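Local coordinates for protein phosphoserine aminotransferase SerC (Cytophaga hutchinsonii ATCC 33406, PDB 3FFR) that probably transfers an amino group between phosphoserine and 2-oxoglutarate in serine biosynthesis, as a pyridoxal-phosphate-dependent class-V aminotransferase that works as a dimer, at residues A70-I78 against F94-A102; I77-K85 against V208-L216. All coordinates share one frame; numbering follows the deposited sequence.

Contact 1 of 2, residues A70-I78 against F94-A102. With SER (serine), chain B.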
# COMPACT_ATOMS: atom_id res chain seq x y z
N ALA A 70 -7.10 -0.42 -5.04
CA ALA A 70 -7.78 -0.52 -6.35
C ALA A 70 -7.51 0.75 -7.16
O ALA A 70 -7.39 0.72 -8.39
CB ALA A 70 -9.32 -0.78 -6.20
N THR A 71 -7.39 1.85 -6.45
CA THR A 71 -7.12 3.16 -7.09
C THR A 71 -5.76 3.13 -7.81
O THR A 71 -5.61 3.58 -8.97
CB THR A 71 -7.20 4.33 -6.09
OG1 THR A 71 -8.50 4.34 -5.46
CG2 THR A 71 -6.98 5.70 -6.77
N GLU A 72 -4.79 2.50 -7.18
CA GLU A 72 -3.50 2.31 -7.82
C GLU A 72 -3.67 1.51 -9.13
O GLU A 72 -3.09 1.85 -10.16
CB GLU A 72 -2.49 1.56 -6.94
CG GLU A 72 -1.19 1.42 -7.69
CD GLU A 72 -0.05 0.66 -7.03
OE1 GLU A 72 -0.18 0.16 -5.90
OE2 GLU A 72 1.02 0.58 -7.72
N ILE A 73 -4.48 0.46 -9.05
CA ILE A 73 -4.76 -0.42 -10.18
C ILE A 73 -5.40 0.39 -11.35
O ILE A 73 -5.00 0.23 -12.53
CB ILE A 73 -5.55 -1.69 -9.82
CG1 ILE A 73 -4.71 -2.58 -8.89
CG2 ILE A 73 -5.94 -2.46 -11.11
CD1 ILE A 73 -5.53 -3.65 -8.17
N TRP A 74 -6.30 1.31 -11.04
CA TRP A 74 -6.84 2.17 -12.12
C TRP A 74 -5.68 2.84 -12.90
O TRP A 74 -5.61 2.87 -14.11
CB TRP A 74 -7.71 3.28 -11.59
CG TRP A 74 -9.05 2.92 -11.10
CD1 TRP A 74 -9.78 1.79 -11.35
CD2 TRP A 74 -9.88 3.75 -10.27
NE1 TRP A 74 -11.02 1.87 -10.73
CE2 TRP A 74 -11.10 3.06 -10.06
CE3 TRP A 74 -9.72 5.00 -9.71
CZ2 TRP A 74 -12.15 3.62 -9.33
CZ3 TRP A 74 -10.74 5.53 -8.97
CH2 TRP A 74 -11.93 4.84 -8.77
N GLU A 75 -4.79 3.46 -12.14
CA GLU A 75 -3.63 4.15 -12.73
C GLU A 75 -2.75 3.22 -13.55
O GLU A 75 -2.36 3.54 -14.69
CB GLU A 75 -2.82 4.87 -11.65
CG GLU A 75 -1.67 5.70 -12.23
CD GLU A 75 -0.83 6.34 -11.15
OE1 GLU A 75 0.04 5.65 -10.61
OE2 GLU A 75 -0.97 7.55 -10.96
N ARG A 76 -2.45 2.05 -12.98
CA ARG A 76 -1.56 1.07 -13.62
C ARG A 76 -2.17 0.49 -14.88
O ARG A 76 -1.45 0.15 -15.84
CB ARG A 76 -1.13 -0.05 -12.67
CG ARG A 76 -0.47 0.38 -11.38
CD ARG A 76 0.57 1.46 -11.57
NE ARG A 76 1.22 1.80 -10.28
CZ ARG A 76 2.13 2.76 -10.15
NH1 ARG A 76 2.44 3.50 -11.21
NH2 ARG A 76 2.72 2.95 -8.98
N ILE A 77 -3.49 0.34 -14.90
CA ILE A 77 -4.17 -0.13 -16.11
C ILE A 77 -3.90 0.80 -17.29
O ILE A 77 -3.51 0.37 -18.38
CB ILE A 77 -5.72 -0.30 -15.93
CG1 ILE A 77 -5.99 -1.56 -15.08
CG2 ILE A 77 -6.47 -0.36 -17.30
CD1 ILE A 77 -7.42 -1.66 -14.50
N ILE A 78 -4.06 2.09 -17.04
CA ILE A 78 -3.89 3.08 -18.12
C ILE A 78 -2.41 3.18 -18.51
O ILE A 78 -2.06 3.20 -19.71
CB ILE A 78 -4.52 4.43 -17.75
CG1 ILE A 78 -6.02 4.26 -17.48
CG2 ILE A 78 -4.33 5.45 -18.88
CD1 ILE A 78 -6.63 5.44 -16.70
N PHE A 94 -17.28 6.37 -8.74
CA PHE A 94 -16.07 5.53 -8.93
C PHE A 94 -15.74 5.36 -10.41
O PHE A 94 -14.60 5.60 -10.83
CB PHE A 94 -16.20 4.22 -8.19
CG PHE A 94 -16.21 4.43 -6.71
CD1 PHE A 94 -15.02 4.61 -6.03
CD2 PHE A 94 -17.39 4.58 -6.03
CE1 PHE A 94 -15.03 4.85 -4.66
CE2 PHE A 94 -17.42 4.84 -4.68
CZ PHE A 94 -16.24 4.97 -3.98
N SER A 95 -16.75 5.00 -11.20
CA SER A 95 -16.55 4.83 -12.65
C SER A 95 -16.13 6.16 -13.29
O SER A 95 -15.30 6.20 -14.20
CB SER A 95 -17.77 4.20 -13.33
OG SER A 95 -18.96 4.90 -13.04
N LYS A 96 -16.66 7.26 -12.76
CA LYS A 96 -16.28 8.60 -13.24
C LYS A 96 -14.80 8.94 -12.96
O LYS A 96 -14.07 9.46 -13.81
CB LYS A 96 -17.15 9.68 -12.63
CG LYS A 96 -16.79 11.13 -12.98
CD LYS A 96 -17.82 12.06 -12.29
CE LYS A 96 -17.55 13.55 -12.43
NZ LYS A 96 -16.49 14.01 -11.46
N ARG A 97 -14.35 8.60 -11.76
CA ARG A 97 -12.97 8.91 -11.34
C ARG A 97 -11.97 8.15 -12.22
O ARG A 97 -10.96 8.72 -12.68
CB ARG A 97 -12.73 8.64 -9.86
CG ARG A 97 -11.40 9.25 -9.35
CD ARG A 97 -11.43 10.79 -9.14
NE ARG A 97 -10.08 11.30 -8.92
CZ ARG A 97 -9.36 11.91 -9.87
NH1 ARG A 97 -9.91 12.19 -11.03
NH2 ARG A 97 -8.10 12.30 -9.62
N PHE A 98 -12.29 6.88 -12.50
CA PHE A 98 -11.44 6.01 -13.37
C PHE A 98 -11.35 6.63 -14.74
O PHE A 98 -10.28 6.79 -15.32
CB PHE A 98 -12.00 4.58 -13.34
CG PHE A 98 -11.18 3.55 -14.06
CD1 PHE A 98 -9.87 3.79 -14.42
CD2 PHE A 98 -11.72 2.28 -14.22
CE1 PHE A 98 -9.13 2.79 -15.05
CE2 PHE A 98 -10.97 1.28 -14.84
CZ PHE A 98 -9.70 1.54 -15.23
N TYR A 99 -12.50 7.05 -15.27
CA TYR A 99 -12.54 7.72 -16.56
C TYR A 99 -11.65 8.96 -16.54
O TYR A 99 -10.89 9.21 -17.49
CB TYR A 99 -14.00 8.09 -16.89
CG TYR A 99 -14.19 9.22 -17.88
CD1 TYR A 99 -13.98 9.02 -19.23
CD2 TYR A 99 -14.59 10.47 -17.46
CE1 TYR A 99 -14.16 10.04 -20.13
CE2 TYR A 99 -14.75 11.50 -18.34
CZ TYR A 99 -14.55 11.28 -19.68
OH TYR A 99 -14.73 12.33 -20.56
N GLU A 100 -11.73 9.72 -15.45
CA GLU A 100 -10.93 10.96 -15.33
C GLU A 100 -9.42 10.72 -15.29
O GLU A 100 -8.62 11.51 -15.79
CB GLU A 100 -11.35 11.74 -14.07
CG GLU A 100 -12.72 12.39 -14.23
CD GLU A 100 -13.27 12.97 -12.94
OE1 GLU A 100 -12.72 12.69 -11.86
OE2 GLU A 100 -14.31 13.66 -13.02
N PHE A 101 -9.04 9.59 -14.72
CA PHE A 101 -7.60 9.23 -14.68
C PHE A 101 -7.02 9.17 -16.08
O PHE A 101 -5.86 9.50 -16.31
CB PHE A 101 -7.38 7.85 -14.02
CG PHE A 101 -7.31 7.87 -12.53
CD1 PHE A 101 -7.95 8.85 -11.77
CD2 PHE A 101 -6.61 6.86 -11.86
CE1 PHE A 101 -7.89 8.85 -10.38
CE2 PHE A 101 -6.56 6.84 -10.48
CZ PHE A 101 -7.21 7.82 -9.75
N ALA A 102 -7.80 8.69 -17.04
CA ALA A 102 -7.27 8.54 -18.40
C ALA A 102 -6.78 9.91 -18.91
O ALA A 102 -5.66 10.05 -19.40
CB ALA A 102 -8.32 7.92 -19.38
N SER B . -12.69 6.44 -1.12
CA SER B . -14.13 6.46 -1.45
C SER B . -14.56 7.89 -1.38
O SER B . -14.44 8.52 -2.43
CB SER B . -14.99 5.54 -0.55
OG SER B . -14.58 4.14 -0.62
OXT SER B . -14.96 8.44 -0.36
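Trp-74 lies flat against Phe-98, its five-membered ring in an offset stack on the phenyl, centroids 4.0 Å apart and planes nearly parallel. Phe-98 CB sits over the same indole face, 3.7 Å from the centroid of that ring, a CH-pi contact. With chi1 at -174°, CG stands opposite the backbone N, which lays the Phe-98 ring over the indole beside CB. Phe-101 takes the indole differently: Trp-74 turns its edge, CE3, to the face of Phe-101 in a T-shaped pair with planes at 87°. Each helix thus sends a knob into the other, Trp-74 among Phe-94, Arg-97, Phe-98 and Phe-101, and Phe-101 among Thr-71, Trp-74, Glu-75 and Ile-78. Toward the C-terminal ends, in one conformer, Ile-78 CD1 reaches 3.7 Å from Phe-101 CB and also meets Ala-102.

That aromatic core is tight; the Arg-97 side is looser. Arg-97 CG brushes Trp-74 CZ3 at 3.8 Å, then the chain bends away to a partly exposed guanidinium paired, in one conformer, with Glu-100 and Glu-104. At the N-terminal end of 94-102, the edge of Phe-94 meets the bound serine, CZ lying 3.6 Å from the ligand CA.

The 70-78 and 94-102 axes come within 9.6 Å and cross at -37°. Trp-74 NE1 is hydrogen-bonded to Asp-167, and Thr-71 OG1 to the phosphate of the lysine-pyridoxal phosphate adduct at position 191. Strand 85-90 connects the two helices, and Phe-186 of strand 184-188 packs against Ile-77 and Phe-98, seating both on the seven-stranded sheet.

Contact 2 of 2, residues I77-K85 against V208-L216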
# COMPACT_ATOMS: atom_id res chain seq x y z
N ILE A 77 -3.49 0.34 -14.90
CA ILE A 77 -4.17 -0.13 -16.11
C ILE A 77 -3.90 0.80 -17.29
O ILE A 77 -3.51 0.37 -18.38
CB ILE A 77 -5.72 -0.30 -15.93
CG1 ILE A 77 -5.99 -1.56 -15.08
CG2 ILE A 77 -6.47 -0.36 -17.30
CD1 ILE A 77 -7.42 -1.66 -14.50
N ILE A 78 -4.06 2.09 -17.04
CA ILE A 78 -3.89 3.08 -18.12
C ILE A 78 -2.41 3.18 -18.51
O ILE A 78 -2.06 3.20 -19.71
CB ILE A 78 -4.52 4.43 -17.75
CG1 ILE A 78 -6.02 4.26 -17.48
CG2 ILE A 78 -4.33 5.45 -18.88
CD1 ILE A 78 -6.63 5.44 -16.70
N GLN A 79 -1.54 3.20 -17.52
CA GLN A 79 -0.10 3.29 -17.84
C GLN A 79 0.47 2.13 -18.60
O GLN A 79 1.32 2.29 -19.49
CB GLN A 79 0.74 3.46 -16.55
CG GLN A 79 0.48 4.79 -15.84
CD GLN A 79 1.10 4.85 -14.44
OE1 GLN A 79 1.33 3.82 -13.81
NE2 GLN A 79 1.37 6.07 -13.96
N ASN A 80 0.01 0.94 -18.24
CA ASN A 80 0.50 -0.30 -18.86
C ASN A 80 -0.18 -0.72 -20.14
O ASN A 80 0.41 -1.43 -20.95
CB ASN A 80 0.38 -1.46 -17.89
CG ASN A 80 1.49 -1.48 -16.84
OD1 ASN A 80 2.59 -2.05 -17.07
ND2 ASN A 80 1.19 -0.92 -15.65
N CYS A 81 -1.40 -0.23 -20.36
CA CYS A 81 -2.21 -0.78 -21.43
C CYS A 81 -2.87 0.16 -22.42
O CYS A 81 -3.53 -0.30 -23.34
CB CYS A 81 -3.30 -1.67 -20.84
SG CYS A 81 -2.71 -2.98 -19.71
N VAL A 82 -2.67 1.45 -22.26
CA VAL A 82 -3.29 2.41 -23.15
C VAL A 82 -2.27 3.37 -23.73
O VAL A 82 -1.63 4.12 -23.01
CB VAL A 82 -4.40 3.27 -22.45
CG1 VAL A 82 -5.09 4.21 -23.52
CG2 VAL A 82 -5.44 2.38 -21.71
N GLU A 83 -2.13 3.32 -25.04
CA GLU A 83 -1.23 4.25 -25.72
C GLU A 83 -1.93 5.59 -25.93
O GLU A 83 -1.37 6.65 -25.62
CB GLU A 83 -0.77 3.70 -27.08
CG GLU A 83 0.29 4.60 -27.72
CD GLU A 83 0.89 4.01 -28.99
OE1 GLU A 83 0.44 2.94 -29.42
OE2 GLU A 83 1.82 4.61 -29.55
N LYS A 84 -3.14 5.52 -26.44
CA LYS A 84 -3.89 6.73 -26.82
C LYS A 84 -5.31 6.85 -26.28
O LYS A 84 -5.68 7.88 -25.70
CB LYS A 84 -3.95 6.79 -28.35
CG LYS A 84 -2.57 6.82 -29.01
CD LYS A 84 -2.62 6.92 -30.51
CE LYS A 84 -1.21 6.98 -31.08
NZ LYS A 84 -0.42 8.07 -30.40
N LYS A 85 -6.10 5.80 -26.47
CA LYS A 85 -7.53 5.85 -26.14
C LYS A 85 -8.12 4.69 -25.38
O LYS A 85 -7.83 3.53 -25.63
CB LYS A 85 -8.34 5.96 -27.45
CG LYS A 85 -7.96 7.10 -28.41
CD LYS A 85 -9.02 7.31 -29.48
CE LYS A 85 -8.62 8.44 -30.41
NZ LYS A 85 -9.70 8.75 -31.40
N VAL A 208 -3.55 -8.92 -21.77
CA VAL A 208 -3.21 -7.72 -21.03
C VAL A 208 -1.68 -7.61 -20.90
O VAL A 208 -1.09 -6.57 -21.18
CB VAL A 208 -3.89 -7.70 -19.63
CG1 VAL A 208 -3.47 -6.45 -18.87
CG2 VAL A 208 -5.44 -7.71 -19.77
N ILE A 209 -1.07 -8.72 -20.52
CA ILE A 209 0.40 -8.81 -20.33
C ILE A 209 1.08 -8.45 -21.65
O ILE A 209 2.00 -7.64 -21.72
CB ILE A 209 0.80 -10.23 -19.85
CG1 ILE A 209 0.27 -10.45 -18.40
CG2 ILE A 209 2.34 -10.41 -19.90
CD1 ILE A 209 0.16 -11.92 -17.99
N GLU A 210 0.60 -9.03 -22.73
CA GLU A 210 1.23 -8.81 -24.04
C GLU A 210 1.10 -7.37 -24.50
O GLU A 210 2.02 -6.82 -25.12
CB GLU A 210 0.71 -9.76 -25.10
CG GLU A 210 1.25 -11.17 -24.86
CD GLU A 210 2.81 -11.24 -24.70
OE1 GLU A 210 3.57 -10.62 -25.51
OE2 GLU A 210 3.28 -11.95 -23.76
N LYS A 211 -0.01 -6.74 -24.15
CA LYS A 211 -0.19 -5.34 -24.55
C LYS A 211 0.87 -4.47 -23.85
O LYS A 211 1.48 -3.59 -24.45
CB LYS A 211 -1.62 -4.83 -24.26
CG LYS A 211 -1.82 -3.33 -24.53
CD LYS A 211 -1.70 -2.94 -26.01
CE LYS A 211 -1.90 -1.44 -26.25
NZ LYS A 211 -3.29 -1.00 -26.05
N SER A 212 1.10 -4.73 -22.57
CA SER A 212 2.09 -3.95 -21.82
C SER A 212 3.49 -4.11 -22.42
O SER A 212 4.27 -3.13 -22.56
CB SER A 212 2.06 -4.26 -20.31
OG SER A 212 2.63 -5.50 -20.01
N LYS A 213 3.81 -5.34 -22.78
CA LYS A 213 5.10 -5.64 -23.40
C LYS A 213 5.24 -4.94 -24.76
O LYS A 213 6.33 -4.44 -25.11
CB LYS A 213 5.31 -7.15 -23.53
CG LYS A 213 5.54 -7.79 -22.16
CD LYS A 213 5.38 -9.28 -22.15
CE LYS A 213 6.40 -9.98 -22.91
NZ LYS A 213 6.03 -11.43 -22.88
N ALA A 214 4.16 -4.89 -25.51
CA ALA A 214 4.14 -4.20 -26.82
C ALA A 214 4.39 -2.69 -26.67
O ALA A 214 5.11 -2.07 -27.45
CB ALA A 214 2.82 -4.46 -27.58
N LEU A 215 3.78 -2.08 -25.67
CA LEU A 215 3.96 -0.63 -25.44
C LEU A 215 5.38 -0.32 -25.01
O LEU A 215 6.00 0.63 -25.49
CB LEU A 215 3.03 -0.11 -24.36
CG LEU A 215 1.59 0.01 -24.80
CD1 LEU A 215 0.79 0.68 -23.65
CD2 LEU A 215 1.51 0.81 -26.11
N LEU A 216 5.91 -1.17 -24.15
CA LEU A 216 7.29 -1.00 -23.67
C LEU A 216 8.24 -1.12 -24.87
O LEU A 216 9.19 -0.37 -24.99
CB LEU A 216 7.66 -2.02 -22.58
CG LEU A 216 9.06 -1.87 -21.95
CD1 LEU A 216 9.22 -0.53 -21.31
CD2 LEU A 216 9.34 -2.98 -20.97
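Lys-211 NZ donates to the backbone O of Cys-81 over 2.8 Å, coming from above the carbonyl plane, 39° out of it. Bends at chi2 and chi4 fold the lysine chain back over this carbonyl. Beside it Cys-81 SG rests on Val-208 CG1 at 3.7 Å. The backbones come closest at Asn-80 and Ser-212, where Ser-212 CA makes a CA-H...O contact of 3.2 Å with Asn-80 O, a buried oxygen with no hydrogen-bond partner in the model. Leu-215 straddles the turn, CD1 against Asn-80 O and CD2 3.8 Å from Glu-83 CB.

Here the C-terminal end of helix 70-81 abuts helix 206-217, the short axes of 77-81 and 208-216 inclined at 63°, and the chain leaves the helix at Val-82 for strand 85-90 of the aminotransferase's large sheet.

Further out, Glu-132 forms a salt bridge with Lys-211 NZ and also accepts from the backbone N atoms of Glu-83, Lys-84 and Lys-85, tying lysine and turn to one carboxylate. Replacing Lys-211 by a methionine would probably leave the Cys-81 carbonyl without this donor and Glu-132 without its salt-bridge mate. Ser-212 OG turns back to Ile-209 O, while Asn-80 OD1 accepts from Ile-228 N.

Helix 70-81 is common to both contacts, whose centres lie 14 Å apart. In contact 1 it packs beside helix 93-104; in contact 2 its last turn meets helix 206-217. Ile-77 and Ile-78 belong to both ranges, but their side chains face Phe-98 and do not touch 208-216. Contact 1 is the one tied to the active site: Thr-71 holds the cofactor phosphate and Phe-94 borders the bound serine, which His-36 and Arg-37 of the second subunit also bind. Contact 2 is more peripheral, its centre about 22 Å from that of the chain against about 13 Å for contact 1; its Glu-83, salt-bridged to Lys-218, also hydrogen-bonds a polyethylene glycol, probably from the crystallisation liquor.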